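Local coordinates for ATP-dependent protease subunit HslV (Trypanosoma brucei brucei, PDB 4HNZ), which serves as the threonine protease subunit of the mitochondrial HslVU complex, hydrolysing proteins that the ATPase HslU has unfolded and fed to it, at residues D17-L22 against F162-W167; V42-A47 against A93-C98. One frame throughout, in Å; residues are numbered along the deposited sequence.

Both contacts join parts of one proteasome-type fold, with centres about 16 Å apart and nearest atoms about 7 Å apart; they do not touch and share no strand or helix. Contact 2 is core: two neighbouring antiparallel strands, regular backbone pairing, apolar side chains, and no other subunit touching 42-47 or 93-98. Contact 1 lies farther out and is partly buried; there the end of strand 11-22 meets the loop between helix 145-159 and strand 167-172, side-chain oxygens and a water join the segments, and a magnesium ion binds the loop itself. Each contact has a side chain, Asp17 or Ala47, about 4 Å from that of Thr1, the probable catalytic residue.

Contact 1: D17-L22 against F162-W167. With MG (magnesium ion), chain M.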
loop_
_atom_site.group_PDB
_atom_site.type_symbol
_atom_site.label_atom_id
_atom_site.label_comp_id
_atom_site.label_asym_id
_atom_site.label_seq_id
_atom_site.Cartn_x
_atom_site.Cartn_y
_atom_site.Cartn_z
ATOM N N ASP A 17 3.569 -21.220 -28.519
ATOM C CA ASP A 17 2.216 -21.690 -28.277
ATOM C C ASP A 17 1.221 -20.699 -28.914
ATOM O O ASP A 17 1.618 -19.685 -29.472
ATOM C CB ASP A 17 1.958 -21.927 -26.790
ATOM C CG ASP A 17 1.586 -20.667 -26.066
ATOM O OD1 ASP A 17 2.439 -19.723 -26.046
ATOM O OD2 ASP A 17 0.445 -20.586 -25.520
ATOM N N ARG A 18 -0.066 -20.960 -28.712
ATOM C CA ARG A 18 -1.084 -20.175 -29.364
ATOM C C ARG A 18 -2.150 -19.614 -28.437
ATOM O O ARG A 18 -3.201 -19.123 -28.923
ATOM C CB ARG A 18 -1.738 -21.007 -30.504
ATOM C CG ARG A 18 -0.758 -21.659 -31.493
ATOM C CD ARG A 18 -1.427 -22.560 -32.568
ATOM N NE ARG A 18 -1.429 -21.782 -33.797
ATOM C CZ ARG A 18 -2.441 -21.544 -34.614
ATOM N NH1 ARG A 18 -3.631 -22.115 -34.462
ATOM N NH2 ARG A 18 -2.236 -20.745 -35.614
ATOM N N GLN A 19 -1.902 -19.611 -27.132
ATOM C CA GLN A 19 -2.903 -19.130 -26.173
ATOM C C GLN A 19 -2.800 -17.654 -25.963
ATOM O O GLN A 19 -1.766 -17.152 -25.641
ATOM C CB GLN A 19 -2.743 -19.838 -24.822
ATOM C CG GLN A 19 -3.807 -19.490 -23.792
ATOM C CD GLN A 19 -3.665 -20.349 -22.558
ATOM O OE1 GLN A 19 -3.725 -21.535 -22.681
ATOM N NE2 GLN A 19 -3.519 -19.765 -21.373
ATOM N N VAL A 20 -3.898 -16.935 -26.043
ATOM C CA VAL A 20 -3.926 -15.549 -25.548
ATOM C C VAL A 20 -4.818 -15.470 -24.326
ATOM O O VAL A 20 -5.989 -15.890 -24.348
ATOM C CB VAL A 20 -4.474 -14.591 -26.607
ATOM C CG1 VAL A 20 -4.542 -13.146 -26.055
ATOM C CG2 VAL A 20 -3.604 -14.628 -27.873
ATOM N N THR A 21 -4.281 -14.894 -23.271
ATOM C CA THR A 21 -4.958 -14.811 -22.006
ATOM C C THR A 21 -5.254 -13.394 -21.665
ATOM O O THR A 21 -4.361 -12.576 -21.708
ATOM C CB THR A 21 -4.058 -15.394 -20.854
ATOM O OG1 THR A 21 -3.558 -16.688 -21.235
ATOM C CG2 THR A 21 -4.857 -15.526 -19.543
ATOM N N LEU A 22 -6.470 -13.124 -21.162
ATOM C CA LEU A 22 -6.814 -11.835 -20.558
ATOM C C LEU A 22 -6.999 -11.885 -19.063
ATOM O O LEU A 22 -7.504 -12.868 -18.490
ATOM C CB LEU A 22 -8.114 -11.309 -21.135
ATOM C CG LEU A 22 -8.224 -11.304 -22.655
ATOM C CD1 LEU A 22 -9.631 -10.874 -23.083
ATOM C CD2 LEU A 22 -7.131 -10.424 -23.263
ATOM N N PHE A 162 -0.579 -20.490 -18.542
ATOM C CA PHE A 162 -0.698 -19.390 -19.552
ATOM C C PHE A 162 -0.236 -19.747 -20.922
ATOM O O PHE A 162 -0.141 -18.872 -21.764
ATOM C CB PHE A 162 0.012 -18.106 -19.053
ATOM C CG PHE A 162 -0.523 -17.622 -17.712
ATOM C CD1 PHE A 162 -1.856 -17.213 -17.580
ATOM C CD2 PHE A 162 0.294 -17.616 -16.561
ATOM C CE1 PHE A 162 -2.327 -16.735 -16.369
ATOM C CE2 PHE A 162 -0.206 -17.194 -15.343
ATOM C CZ PHE A 162 -1.503 -16.730 -15.244
ATOM N N SER A 163 0.024 -21.019 -21.158
ATOM C CA SER A 163 0.385 -21.505 -22.477
ATOM C C SER A 163 -0.455 -22.758 -22.805
ATOM O O SER A 163 -0.838 -23.519 -21.885
ATOM C CB SER A 163 1.878 -21.883 -22.522
ATOM O OG SER A 163 2.704 -20.799 -22.114
ATOM N N ASN A 164 -0.734 -22.996 -24.100
ATOM C CA ASN A 164 -1.529 -24.202 -24.466
ATOM C C ASN A 164 -0.732 -25.206 -25.273
ATOM O O ASN A 164 0.456 -25.019 -25.529
ATOM C CB ASN A 164 -2.850 -23.809 -25.145
ATOM C CG ASN A 164 -2.656 -23.167 -26.515
ATOM O OD1 ASN A 164 -1.562 -23.185 -27.106
ATOM N ND2 ASN A 164 -3.730 -22.627 -27.050
ATOM N N GLU A 165 -1.424 -26.222 -25.724
ATOM C CA GLU A 165 -0.800 -27.355 -26.368
ATOM C C GLU A 165 -0.684 -27.238 -27.874
ATOM O O GLU A 165 -0.272 -28.167 -28.497
ATOM C CB GLU A 165 -1.567 -28.643 -26.012
ATOM C CG GLU A 165 -2.929 -28.798 -26.708
ATOM C CD GLU A 165 -4.129 -28.147 -25.973
ATOM O OE1 GLU A 165 -3.960 -27.163 -25.187
ATOM O OE2 GLU A 165 -5.262 -28.682 -26.150
ATOM N N HIS A 166 -1.075 -26.125 -28.454
ATOM C CA HIS A 166 -1.056 -25.989 -29.898
ATOM C C HIS A 166 0.139 -25.092 -30.237
ATOM O O HIS A 166 0.321 -24.038 -29.644
ATOM C CB HIS A 166 -2.382 -25.391 -30.403
ATOM C CG HIS A 166 -3.605 -26.190 -30.043
ATOM N ND1 HIS A 166 -3.837 -27.456 -30.538
ATOM C CD2 HIS A 166 -4.687 -25.885 -29.277
ATOM C CE1 HIS A 166 -4.980 -27.914 -30.068
ATOM N NE2 HIS A 166 -5.515 -26.980 -29.293
ATOM N N TRP A 167 1.020 -25.546 -31.121
ATOM C CA TRP A 167 2.307 -24.854 -31.355
ATOM C C TRP A 167 2.509 -24.535 -32.820
ATOM O O TRP A 167 2.165 -25.313 -33.674
ATOM C CB TRP A 167 3.488 -25.686 -30.854
ATOM C CG TRP A 167 3.275 -26.235 -29.519
ATOM C CD1 TRP A 167 2.789 -25.571 -28.426
ATOM C CD2 TRP A 167 3.464 -27.580 -29.113
ATOM N NE1 TRP A 167 2.606 -26.449 -27.382
ATOM C CE2 TRP A 167 3.030 -27.687 -27.781
ATOM C CE3 TRP A 167 3.931 -28.706 -29.745
ATOM C CZ2 TRP A 167 3.097 -28.878 -27.062
ATOM C CZ3 TRP A 167 3.948 -29.910 -29.034
ATOM C CH2 TRP A 167 3.518 -29.981 -27.721
HETATM MG MG MG M . -1.106 -25.055 -20.022
HETATM O O HOH W 1 -1.300 -16.648 -22.544
HETATM O O HOH W 2 -5.853 -22.806 -25.023
HETATM O O HOH W 3 -3.449 -23.935 -20.008
#
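Two side-chain oxygens, Asp17 OD2 and Asn164 OD1, tie the segments together, each held by two backbone N-H groups arriving from opposite faces of its plane. Asn164 N donates to Asp17 OD2 across the contact (3.0 Å), on the anti side and tilted 33° from the carboxylate plane, whereas Gln19 N comes from above the plane, closing an Asx turn. In return Arg18 N donates to Asn164 OD1 (3.1 Å, N-H...O 160°); His166 N, above the carbonyl plane, makes a second Asx turn. Asp17 OD1 forms a salt bridge with Lys34 and accepts from Thr2 N beside Thr1, by similarity the catalytic nucleophile at the N-terminus of this Ntn-hydrolase fold. Magnesium takes Ser163 O at 2.4 Å, with Thr157 O, Asp160 O and a water as its other observed ligands. The extended Gln19 side chain lays its amide beside the Phe162-Ser163 backbone, NE2 donating nearly straight to Thr21 OG1 (3.1 Å) and also to Val161 O. One water accepts from Thr21 OG1 and donates to Gln19 O and Phe162 O. Thr21 CG2 meets the Phe162 ring edge at CD1 (4.0 Å), while Arg18 CD packs against His166 CB (3.7 Å).

Contact 2: V42-A47 against A93-C98; sequences VVIGFA and ASLIVC
Strands 42-47 and 93-98 run antiparallel, their axes 4.7 Å apart at closest and 161° between their directions, joined by six backbone hydrogen bonds in the pairs Val43-Cys98, Gly45-Ile96 and Ala47-Ser94. The bond from Cys98 N to Val43 O (2.8 Å) is almost straight. Ile44, Phe46, Leu95 and Val97 share one face. Ile44 CG1, anti to the backbone N (chi1 175°), lies 3.3 Å from Ile96 O. Beyond it, Ile44 CD1 meets Leu95 CD1 at 3.9 Å, the two side chains slanting across each other. The other Leu95 branch, CD2, touches Phe46 CB at 3.7 Å; the Phe46 side chain turns to Ala53 and Met57 of helix 50-66, which packs on this face. Near one end Val42 CG1 meets Val97 CG1 (3.8 Å). On the other face Val43 CG2 rests on Cys98 CB (3.7 Å), Gly45 brings no side chain beside Ile96, and Ile96 packs on Val121 and Ile123 of strand 120-123, in the second sheet. Strands 35-39 and 103-107 continue the sheet on either side. Helices over one face and a second antiparallel sheet against the other are the layers of the αββα sandwich of proteasome-type Ntn hydrolases.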
loop_
_atom_site.group_PDB
_atom_site.type_symbol
_atom_site.label_atom_id
_atom_site.label_comp_id
_atom_site.label_asym_id
_atom_site.label_seq_id
_atom_site.Cartn_x
_atom_site.Cartn_y
_atom_site.Cartn_z
ATOM N N VAL A 42 15.167 -14.873 -41.410
ATOM C CA VAL A 42 14.953 -14.371 -40.062
ATOM C C VAL A 42 13.511 -14.575 -39.600
ATOM O O VAL A 42 12.553 -14.184 -40.274
ATOM C CB VAL A 42 15.319 -12.880 -39.938
ATOM C CG1 VAL A 42 15.050 -12.394 -38.559
ATOM C CG2 VAL A 42 16.775 -12.644 -40.278
ATOM N N VAL A 43 13.374 -15.226 -38.454
ATOM C CA VAL A 43 12.064 -15.441 -37.869
ATOM C C VAL A 43 12.086 -14.909 -36.458
ATOM O O VAL A 43 13.134 -14.770 -35.812
ATOM C CB VAL A 43 11.651 -16.926 -37.878
ATOM C CG1 VAL A 43 11.561 -17.457 -39.273
ATOM C CG2 VAL A 43 12.649 -17.784 -37.116
ATOM N N ILE A 44 10.920 -14.537 -35.993
ATOM C CA ILE A 44 10.818 -13.891 -34.690
ATOM C C ILE A 44 9.558 -14.350 -33.949
ATOM O O ILE A 44 8.551 -14.651 -34.580
ATOM C CB ILE A 44 10.844 -12.376 -34.810
ATOM C CG1 ILE A 44 10.613 -11.744 -33.450
ATOM C CG2 ILE A 44 9.729 -11.905 -35.682
ATOM C CD1 ILE A 44 11.136 -10.330 -33.413
ATOM N N GLY A 45 9.710 -14.554 -32.633
ATOM C CA GLY A 45 8.666 -15.000 -31.801
ATOM C C GLY A 45 8.493 -14.010 -30.691
ATOM O O GLY A 45 9.455 -13.431 -30.253
ATOM N N PHE A 46 7.248 -13.854 -30.216
ATOM C CA PHE A 46 6.913 -12.804 -29.235
ATOM C C PHE A 46 6.009 -13.247 -28.091
ATOM O O PHE A 46 5.147 -14.098 -28.280
ATOM C CB PHE A 46 6.357 -11.564 -29.903
ATOM C CG PHE A 46 4.973 -11.733 -30.505
ATOM C CD1 PHE A 46 3.812 -11.530 -29.755
ATOM C CD2 PHE A 46 4.812 -12.016 -31.862
ATOM C CE1 PHE A 46 2.509 -11.591 -30.341
ATOM C CE2 PHE A 46 3.523 -12.115 -32.420
ATOM C CZ PHE A 46 2.379 -11.911 -31.651
ATOM N N ALA A 47 6.343 -12.782 -26.905
ATOM C CA ALA A 47 5.425 -12.734 -25.815
ATOM C C ALA A 47 4.969 -11.294 -25.654
ATOM O O ALA A 47 5.787 -10.384 -25.807
ATOM C CB ALA A 47 6.091 -13.203 -24.525
ATOM N N ALA A 93 6.627 -6.526 -23.917
ATOM C CA ALA A 93 6.848 -7.630 -24.787
ATOM C C ALA A 93 8.217 -8.208 -24.587
ATOM O O ALA A 93 9.070 -7.577 -24.043
ATOM C CB ALA A 93 6.703 -7.167 -26.214
ATOM N N SER A 94 8.426 -9.420 -25.062
ATOM C CA SER A 94 9.743 -9.993 -25.179
ATOM C C SER A 94 9.809 -10.647 -26.529
ATOM O O SER A 94 8.783 -11.085 -27.031
ATOM C CB SER A 94 9.931 -11.041 -24.118
ATOM O OG SER A 94 10.051 -10.386 -22.893
ATOM N N LEU A 95 11.004 -10.737 -27.096
ATOM C CA LEU A 95 11.219 -11.232 -28.491
ATOM C C LEU A 95 12.316 -12.193 -28.518
ATOM O O LEU A 95 13.264 -12.047 -27.760
ATOM C CB LEU A 95 11.629 -10.117 -29.421
ATOM C CG LEU A 95 10.705 -8.921 -29.479
ATOM C CD1 LEU A 95 11.312 -7.881 -30.393
ATOM C CD2 LEU A 95 9.267 -9.268 -29.938
ATOM N N ILE A 96 12.162 -13.222 -29.318
ATOM C CA ILE A 96 13.301 -14.034 -29.730
ATOM C C ILE A 96 13.426 -13.882 -31.224
ATOM O O ILE A 96 12.445 -14.058 -31.961
ATOM C CB ILE A 96 13.109 -15.513 -29.409
ATOM C CG1 ILE A 96 13.144 -15.721 -27.911
ATOM C CG2 ILE A 96 14.247 -16.317 -30.009
ATOM C CD1 ILE A 96 12.936 -17.160 -27.476
ATOM N N VAL A 97 14.647 -13.577 -31.669
ATOM C CA VAL A 97 14.953 -13.432 -33.093
ATOM C C VAL A 97 15.917 -14.536 -33.469
ATOM O O VAL A 97 16.995 -14.601 -32.890
ATOM C CB VAL A 97 15.710 -12.127 -33.419
ATOM C CG1 VAL A 97 15.499 -11.730 -34.885
ATOM C CG2 VAL A 97 15.297 -11.013 -32.527
ATOM N N CYS A 98 15.605 -15.266 -34.539
ATOM C CA CYS A 98 16.478 -16.276 -35.099
ATOM C C CYS A 98 16.863 -16.101 -36.535
ATOM O O CYS A 98 16.046 -15.785 -37.386
ATOM C CB CYS A 98 15.763 -17.616 -35.123
ATOM S SG CYS A 98 15.572 -18.281 -33.512
#